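Local coordinates for prephenate dehydratase (Arthrobacter aurescens, PDB 3MWB), which probably catalyses the decarboxylating dehydration of prephenate to phenylpyruvate in phenylalanine biosynthesis, and binds L-phenylalanine, at residues 84-90 with 180-186; 16-20 with 62-66. All blocks are in the same frame, centred on the assembly; numbering follows the deposited sequence.

Contact 1 (84-90 with 180-186)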
ATOM      1  N   ARG A  84     -21.539   5.248 -24.935  1.00 22.63           N
ATOM      2  CA  ARG A  84     -20.859   4.542 -26.014  1.00 23.07           C
ATOM      3  C   ARG A  84     -19.477   5.111 -26.205  1.00 22.45           C
ATOM      4  O   ARG A  84     -19.257   6.315 -26.020  1.00 21.63           O
ATOM      5  CB  ARG A  84     -21.607   4.678 -27.323  1.00 25.77           C
ATOM      6  CG  ARG A  84     -20.940   3.944 -28.494  1.00 28.18           C
ATOM      7  CD  ARG A  84     -21.698   4.179 -29.797  1.00 34.07           C
ATOM      8  NE  ARG A  84     -22.980   3.503 -29.771  1.00 37.24           N
ATOM      9  CZ  ARG A  84     -23.184   2.271 -30.228  1.00 38.32           C
ATOM     10  NH1 ARG A  84     -22.177   1.573 -30.748  1.00 37.88           N
ATOM     11  NH2 ARG A  84     -24.391   1.739 -30.151  1.00 38.57           N
ATOM     12  N   GLU A  85     -18.547   4.246 -26.586  1.00 22.02           N
ATOM     13  CA  GLU A  85     -17.241   4.709 -26.998  1.00 22.40           C
ATOM     14  C   GLU A  85     -17.009   4.194 -28.421  1.00 24.53           C
ATOM     15  O   GLU A  85     -17.590   3.193 -28.814  1.00 25.05           O
ATOM     16  CB  GLU A  85     -16.164   4.253 -25.997  1.00 21.58           C
ATOM     17  CG  GLU A  85     -15.869   2.766 -25.975  1.00 22.99           C
ATOM     18  CD  GLU A  85     -14.505   2.442 -25.342  1.00 23.69           C
ATOM     19  OE1 GLU A  85     -13.853   3.349 -24.781  1.00 22.16           O
ATOM     20  OE2 GLU A  85     -14.098   1.270 -25.389  1.00 22.97           O
ATOM     21  N   ALA A  86     -16.199   4.915 -29.186  1.00 26.09           N
ATOM     22  CA  ALA A  86     -15.805   4.494 -30.533  1.00 29.10           C
ATOM     23  C   ALA A  86     -14.301   4.634 -30.741  1.00 30.63           C
ATOM     24  O   ALA A  86     -13.673   5.604 -30.288  1.00 30.27           O
ATOM     25  CB  ALA A  86     -16.541   5.299 -31.564  1.00 30.67           C
ATOM     26  N   LEU A  87     -13.726   3.658 -31.431  1.00 36.42           N
ATOM     27  CA  LEU A  87     -12.324   3.712 -31.791  1.00 35.81           C
ATOM     28  C   LEU A  87     -12.276   3.709 -33.309  1.00 35.15           C
ATOM     29  O   LEU A  87     -12.496   2.655 -33.930  1.00 36.31           O
ATOM     30  CB  LEU A  87     -11.571   2.508 -31.232  1.00 37.48           C
ATOM     31  CG  LEU A  87     -11.063   2.622 -29.802  1.00 39.47           C
ATOM     32  CD1 LEU A  87     -10.659   1.232 -29.272  1.00 43.58           C
ATOM     33  CD2 LEU A  87      -9.903   3.605 -29.709  1.00 39.97           C
ATOM     34  N   VAL A  88     -12.023   4.885 -33.891  1.00 32.33           N
ATOM     35  CA  VAL A  88     -12.109   5.083 -35.339  1.00 31.72           C
ATOM     36  C   VAL A  88     -10.733   5.213 -35.991  1.00 30.29           C
ATOM     37  O   VAL A  88     -10.035   6.183 -35.727  1.00 28.43           O
ATOM     38  CB  VAL A  88     -12.956   6.339 -35.689  1.00 30.77           C
ATOM     39  CG1 VAL A  88     -13.077   6.512 -37.212  1.00 30.98           C
ATOM     40  CG2 VAL A  88     -14.352   6.261 -35.028  1.00 32.48           C
ATOM     41  N   PRO A  89     -10.355   4.238 -36.855  1.00 31.39           N
ATOM     42  CA  PRO A  89      -9.109   4.279 -37.652  1.00 30.89           C
ATOM     43  C   PRO A  89      -8.972   5.583 -38.456  1.00 29.70           C
ATOM     44  O   PRO A  89      -9.945   6.050 -39.065  1.00 28.86           O
ATOM     45  CB  PRO A  89      -9.241   3.062 -38.593  1.00 32.35           C
ATOM     46  CG  PRO A  89     -10.106   2.099 -37.817  1.00 34.06           C
ATOM     47  CD  PRO A  89     -11.096   2.975 -37.062  1.00 33.60           C
ATOM     48  N   ILE A  90      -7.779   6.173 -38.410  1.00 28.90           N
ATOM     49  CA  ILE A  90      -7.524   7.450 -39.050  1.00 27.95           C
ATOM     50  C   ILE A  90      -6.883   7.183 -40.413  1.00 28.33           C
ATOM     51  O   ILE A  90      -5.871   6.489 -40.501  1.00 28.06           O
ATOM     52  CB  ILE A  90      -6.589   8.342 -38.193  1.00 27.46           C
ATOM     53  CG1 ILE A  90      -7.226   8.659 -36.827  1.00 27.92           C
ATOM     54  CG2 ILE A  90      -6.239   9.638 -38.935  1.00 27.34           C
ATOM     55  CD1 ILE A  90      -6.227   9.140 -35.764  1.00 26.68           C
ATOM     56  N   ALA A 180      -3.083   4.178 -36.258  1.00 33.28           N
ATOM     57  CA  ALA A 180      -3.660   5.424 -35.743  1.00 31.87           C
ATOM     58  C   ALA A 180      -5.183   5.326 -35.601  1.00 30.91           C
ATOM     59  O   ALA A 180      -5.890   4.984 -36.562  1.00 29.44           O
ATOM     60  CB  ALA A 180      -3.312   6.582 -36.656  1.00 31.68           C
ATOM     61  N   VAL A 181      -5.682   5.640 -34.403  1.00 30.77           N
ATOM     62  CA  VAL A 181      -7.128   5.663 -34.154  1.00 29.59           C
ATOM     63  C   VAL A 181      -7.439   6.796 -33.213  1.00 28.65           C
ATOM     64  O   VAL A 181      -6.604   7.153 -32.391  1.00 29.14           O
ATOM     65  CB  VAL A 181      -7.654   4.355 -33.516  1.00 30.72           C
ATOM     66  CG1 VAL A 181      -7.471   3.146 -34.469  1.00 31.23           C
ATOM     67  CG2 VAL A 181      -6.972   4.093 -32.155  1.00 32.96           C
ATOM     68  N   THR A 182      -8.639   7.359 -33.348  1.00 26.99           N
ATOM     69  CA  THR A 182      -9.138   8.333 -32.389  1.00 26.44           C
ATOM     70  C   THR A 182     -10.194   7.672 -31.514  1.00 25.87           C
ATOM     71  O   THR A 182     -11.052   6.928 -32.002  1.00 26.20           O
ATOM     72  CB  THR A 182      -9.735   9.571 -33.108  1.00 25.67           C
ATOM     73  OG1 THR A 182      -8.729  10.159 -33.938  1.00 25.22           O
ATOM     74  CG2 THR A 182     -10.247  10.636 -32.088  1.00 25.01           C
ATOM     75  N   ARG A 183     -10.115   7.920 -30.217  1.00 25.20           N
ATOM     76  CA  ARG A 183     -11.128   7.447 -29.313  1.00 24.17           C
ATOM     77  C   ARG A 183     -12.121   8.579 -29.095  1.00 23.47           C
ATOM     78  O   ARG A 183     -11.732   9.722 -28.811  1.00 22.65           O
ATOM     79  CB  ARG A 183     -10.505   6.997 -28.005  1.00 25.29           C
ATOM     80  CG  ARG A 183     -11.393   6.066 -27.191  1.00 26.82           C
ATOM     81  CD  ARG A 183     -10.708   5.598 -25.920  1.00 28.94           C
ATOM     82  NE  ARG A 183     -11.768   5.301 -24.981  1.00 32.33           N
ATOM     83  CZ  ARG A 183     -11.987   5.926 -23.835  1.00 28.62           C
ATOM     84  NH1 ARG A 183     -11.160   6.845 -23.369  1.00 29.79           N
ATOM     85  NH2 ARG A 183     -13.016   5.560 -23.124  1.00 31.84           N
ATOM     86  N   PHE A 184     -13.393   8.259 -29.290  1.00 22.52           N
ATOM     87  CA  PHE A 184     -14.484   9.189 -29.056  1.00 21.96           C
ATOM     88  C   PHE A 184     -15.402   8.647 -27.958  1.00 21.70           C
ATOM     89  O   PHE A 184     -15.436   7.439 -27.713  1.00 22.42           O
ATOM     90  CB  PHE A 184     -15.326   9.369 -30.338  1.00 21.57           C
ATOM     91  CG  PHE A 184     -14.570   9.964 -31.502  1.00 21.76           C
ATOM     92  CD1 PHE A 184     -13.857   9.135 -32.391  1.00 23.08           C
ATOM     93  CD2 PHE A 184     -14.610  11.336 -31.745  1.00 20.34           C
ATOM     94  CE1 PHE A 184     -13.175   9.671 -33.489  1.00 23.39           C
ATOM     95  CE2 PHE A 184     -13.933  11.899 -32.830  1.00 23.13           C
ATOM     96  CZ  PHE A 184     -13.213  11.058 -33.717  1.00 24.14           C
ATOM     97  N   ILE A 185     -16.170   9.538 -27.336  1.00 21.13           N
ATOM     98  CA  ILE A 185     -17.211   9.136 -26.400  1.00 21.71           C
ATOM     99  C   ILE A 185     -18.525   9.815 -26.761  1.00 21.71           C
ATOM    100  O   ILE A 185     -18.553  10.946 -27.255  1.00 22.60           O
ATOM    101  CB  ILE A 185     -16.830   9.395 -24.894  1.00 21.43           C
ATOM    102  CG1 ILE A 185     -16.358  10.843 -24.687  1.00 21.29           C
ATOM    103  CG2 ILE A 185     -15.802   8.371 -24.424  1.00 22.48           C
ATOM    104  CD1 ILE A 185     -16.183  11.263 -23.235  1.00 21.71           C
ATOM    105  N   LEU A 186     -19.614   9.097 -26.555  1.00 21.67           N
ATOM    106  CA  LEU A 186     -20.953   9.636 -26.784  1.00 21.77           C
ATOM    107  C   LEU A 186     -21.577   9.864 -25.415  1.00 21.32           C
ATOM    108  O   LEU A 186     -21.717   8.946 -24.634  1.00 22.22           O
ATOM    109  CB  LEU A 186     -21.803   8.644 -27.589  1.00 21.42           C
ATOM    110  CG  LEU A 186     -23.175   9.075 -28.122  1.00 22.51           C
ATOM    111  CD1 LEU A 186     -23.060  10.183 -29.183  1.00 21.57           C
ATOM    112  CD2 LEU A 186     -23.899   7.850 -28.713  1.00 21.15           C
TER
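Two antiparallel strands illustrate how the backbone assigns side chains to the faces of a sheet and rotamers then choose their partners. Regular main-chain bonds, such as Phe184 N to Ala86 O (2.9 Å) and Val88 N to Thr182 O (2.9 Å), set the register. On the face of Glu85, Leu87, Arg183 and Ile185, Glu85 takes chi1 p and swings its carboxylate diagonally across the strands; Arg183, extended with chi1 to chi3 all t, presents NE and NH2, each 2.9 Å from Glu85 OE1. This salt bridge is shared: Glu85 also pairs with Lys201 and accepts from Ala283 N. The m,t rotamer of Leu87 lays CD2 over the aliphatic stem of Arg183 (3.8 Å to CG) and against Val181 CG2 (3.8 Å). On the other face, Phe184 in m sets CE1 3.9 Å from Val88 CG2, beneath helix 18-23. Thr182, also m, bonds Asn61 O through OG1, while the m,t side chain of Ile90 brings CD1 to 3.3 Å from that hydroxyl and 4.0 Å from Ala180 CB. Thr182-Arg183-Phe184 is the TRF sequence characteristic of prephenate dehydratases, and the strand pair is the outgoing and returning crossover of a type 2 periplasmic-binding-protein fold.

Contact 2 (16-20 with 62-66)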
ATOM      1  N   GLY A  16     -17.782  17.325 -41.665  1.00 30.49           N
ATOM      2  CA  GLY A  16     -16.706  16.752 -42.491  1.00 31.64           C
ATOM      3  C   GLY A  16     -15.399  16.448 -41.780  1.00 31.25           C
ATOM      4  O   GLY A  16     -14.439  15.934 -42.398  1.00 31.88           O
ATOM      5  N   THR A  17     -15.352  16.759 -40.483  1.00 29.46           N
ATOM      6  CA  THR A  17     -14.205  16.397 -39.643  1.00 29.41           C
ATOM      7  C   THR A  17     -14.166  14.893 -39.373  1.00 29.72           C
ATOM      8  O   THR A  17     -15.119  14.161 -39.664  1.00 29.17           O
ATOM      9  CB  THR A  17     -14.260  17.116 -38.266  1.00 28.55           C
ATOM     10  OG1 THR A  17     -15.550  16.900 -37.677  1.00 28.57           O
ATOM     11  CG2 THR A  17     -14.047  18.635 -38.429  1.00 29.86           C
ATOM     12  N   PHE A  18     -13.055  14.435 -38.796  1.00 29.50           N
ATOM     13  CA  PHE A  18     -12.970  13.076 -38.290  1.00 30.34           C
ATOM     14  C   PHE A  18     -14.033  12.808 -37.220  1.00 29.01           C
ATOM     15  O   PHE A  18     -14.582  11.712 -37.141  1.00 30.29           O
ATOM     16  CB  PHE A  18     -11.550  12.799 -37.763  1.00 30.48           C
ATOM     17  CG  PHE A  18     -10.557  12.610 -38.854  1.00 33.10           C
ATOM     18  CD1 PHE A  18      -9.967  13.720 -39.483  1.00 33.75           C
ATOM     19  CD2 PHE A  18     -10.257  11.328 -39.316  1.00 35.80           C
ATOM     20  CE1 PHE A  18      -9.058  13.539 -40.538  1.00 36.12           C
ATOM     21  CE2 PHE A  18      -9.351  11.136 -40.363  1.00 38.29           C
ATOM     22  CZ  PHE A  18      -8.745  12.247 -40.968  1.00 37.74           C
ATOM     23  N   THR A  19     -14.346  13.825 -36.423  1.00 27.60           N
ATOM     24  CA  THR A  19     -15.417  13.694 -35.429  1.00 26.51           C
ATOM     25  C   THR A  19     -16.770  13.334 -36.065  1.00 26.33           C
ATOM     26  O   THR A  19     -17.418  12.388 -35.619  1.00 27.17           O
ATOM     27  CB  THR A  19     -15.522  14.934 -34.535  1.00 25.21           C
ATOM     28  OG1 THR A  19     -14.208  15.307 -34.091  1.00 26.69           O
ATOM     29  CG2 THR A  19     -16.378  14.651 -33.316  1.00 24.77           C
ATOM     30  N   GLU A  20     -17.194  14.066 -37.089  1.00 48.28           N
ATOM     31  CA  GLU A  20     -18.453  13.719 -37.755  1.00 48.60           C
ATOM     32  C   GLU A  20     -18.418  12.287 -38.303  1.00 48.90           C
ATOM     33  O   GLU A  20     -19.339  11.501 -38.072  1.00 47.11           O
ATOM     34  CB  GLU A  20     -18.816  14.699 -38.870  1.00 51.31           C
ATOM     35  CG  GLU A  20     -20.080  14.258 -39.601  1.00 52.75           C
ATOM     36  CD  GLU A  20     -20.796  15.363 -40.354  1.00 55.28           C
ATOM     37  OE1 GLU A  20     -20.159  16.094 -41.151  1.00 56.21           O
ATOM     38  OE2 GLU A  20     -22.021  15.470 -40.155  1.00 55.49           O
ATOM     39  N   SER A  62      -7.074  12.909 -31.121  1.00 27.84           N
ATOM     40  CA  SER A  62      -7.957  13.634 -32.020  1.00 25.95           C
ATOM     41  C   SER A  62      -7.145  14.413 -33.054  1.00 27.04           C
ATOM     42  O   SER A  62      -6.255  15.209 -32.711  1.00 27.13           O
ATOM     43  CB  SER A  62      -8.838  14.603 -31.241  1.00 24.78           C
ATOM     44  OG  SER A  62      -9.592  15.406 -32.130  1.00 24.11           O
ATOM     45  N   VAL A  63      -7.477  14.184 -34.322  1.00 26.38           N
ATOM     46  CA  VAL A  63      -6.813  14.845 -35.434  1.00 27.97           C
ATOM     47  C   VAL A  63      -7.225  16.316 -35.487  1.00 27.79           C
ATOM     48  O   VAL A  63      -6.565  17.125 -36.132  1.00 28.58           O
ATOM     49  CB  VAL A  63      -7.160  14.122 -36.754  1.00 27.53           C
ATOM     50  CG1 VAL A  63      -6.878  14.996 -37.948  1.00 30.83           C
ATOM     51  CG2 VAL A  63      -6.384  12.845 -36.840  1.00 30.57           C
ATOM     52  N   GLU A  64      -8.308  16.634 -34.779  1.00 26.25           N
ATOM     53  CA  GLU A  64      -8.963  17.931 -34.855  1.00 27.32           C
ATOM     54  C   GLU A  64      -8.780  18.739 -33.572  1.00 27.60           C
ATOM     55  O   GLU A  64      -9.275  19.859 -33.464  1.00 29.05           O
ATOM     56  CB  GLU A  64     -10.468  17.728 -35.097  1.00 25.41           C
ATOM     57  CG  GLU A  64     -10.836  16.833 -36.298  1.00 27.02           C
ATOM     58  CD  GLU A  64     -10.521  17.438 -37.684  1.00 28.52           C
ATOM     59  OE1 GLU A  64      -9.988  18.571 -37.792  1.00 27.14           O
ATOM     60  OE2 GLU A  64     -10.814  16.751 -38.695  1.00 29.28           O
ATOM     61  N   GLY A  65      -8.081  18.169 -32.597  1.00 28.16           N
ATOM     62  CA  GLY A  65      -8.042  18.754 -31.258  1.00 28.17           C
ATOM     63  C   GLY A  65      -9.306  18.410 -30.475  1.00 26.79           C
ATOM     64  O   GLY A  65     -10.025  17.460 -30.801  1.00 24.95           O
ATOM     65  N   GLY A  66      -9.565  19.164 -29.416  1.00 26.58           N
ATOM     66  CA  GLY A  66     -10.727  18.899 -28.571  1.00 25.76           C
ATOM     67  C   GLY A  66     -10.548  17.995 -27.352  1.00 25.71           C
ATOM     68  O   GLY A  66     -11.414  17.985 -26.487  1.00 25.62           O
TER
HETATM   69  O   HOH W   1     -11.355  14.206 -33.832  1.00 29.50           O
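A carboxylate borrowed from a distant loop meets the start of a helix: Glu64 OE2 accepts a hydrogen bond from Phe18 N at 3.2 Å. The same oxygen lies at the edge of the Phe18 ring, 3.2 Å from its CD1, and also bonds Thr137 OG1, at the start of helix 137-143. The m,m conformation of Glu64 bends its chain so that OE2 reaches this point. Helix 18-23 has its own N-cap in Thr17, whose OG1 receives a weak bond from Glu20 N (3.3 Å), and Gly16 N donates to Glu20 OE1 (2.7 Å), tying the approach to the first turn. Phe18 points toward the loop, and its CD1 packs on Val63 CG1 at 3.7 Å, while Phe92 meets the ring from outside the two segments. The loop is shaped by Ser62, whose OG accepts from Glu64 N (3.2 Å) in an ST turn and donates to Gly65 O over a very short 2.5 Å. A water then joins the segments, lying 3.1 Å from Thr19 OG1 and donating to Ser62 OG at 2.7 Å. Such chemistry exemplifies a general rule: backbone NH groups at a helix start can be met by a buried acidic side chain, and here the favourable match of carboxylate and helix dipole ties the loop to the helix.

Overall arrangement
The two contacts, whose centres lie 10 Å apart, form one continuous packed region in the dehydratase part of the chain. The ring of Phe184 from contact 1 rests on the helix start of contact 2, with CE2 3.5 Å from Thr19 CA. Ile90 CG2 approaches Phe18 CE2 at 3.7 Å, and Thr182 CG2 lies 3.8 Å from Ser62 CA, so the strands, the helix and the loop pack against one another. Contact 1 also faces the ACT region: the side chain of Arg183 is about 10 Å from a bound phenylalanine. Contact 2 lies towards the other lobe, the Phe18 side chain being about 10 Å from that of Ala161, part of a magnesium site unoccupied in this chain.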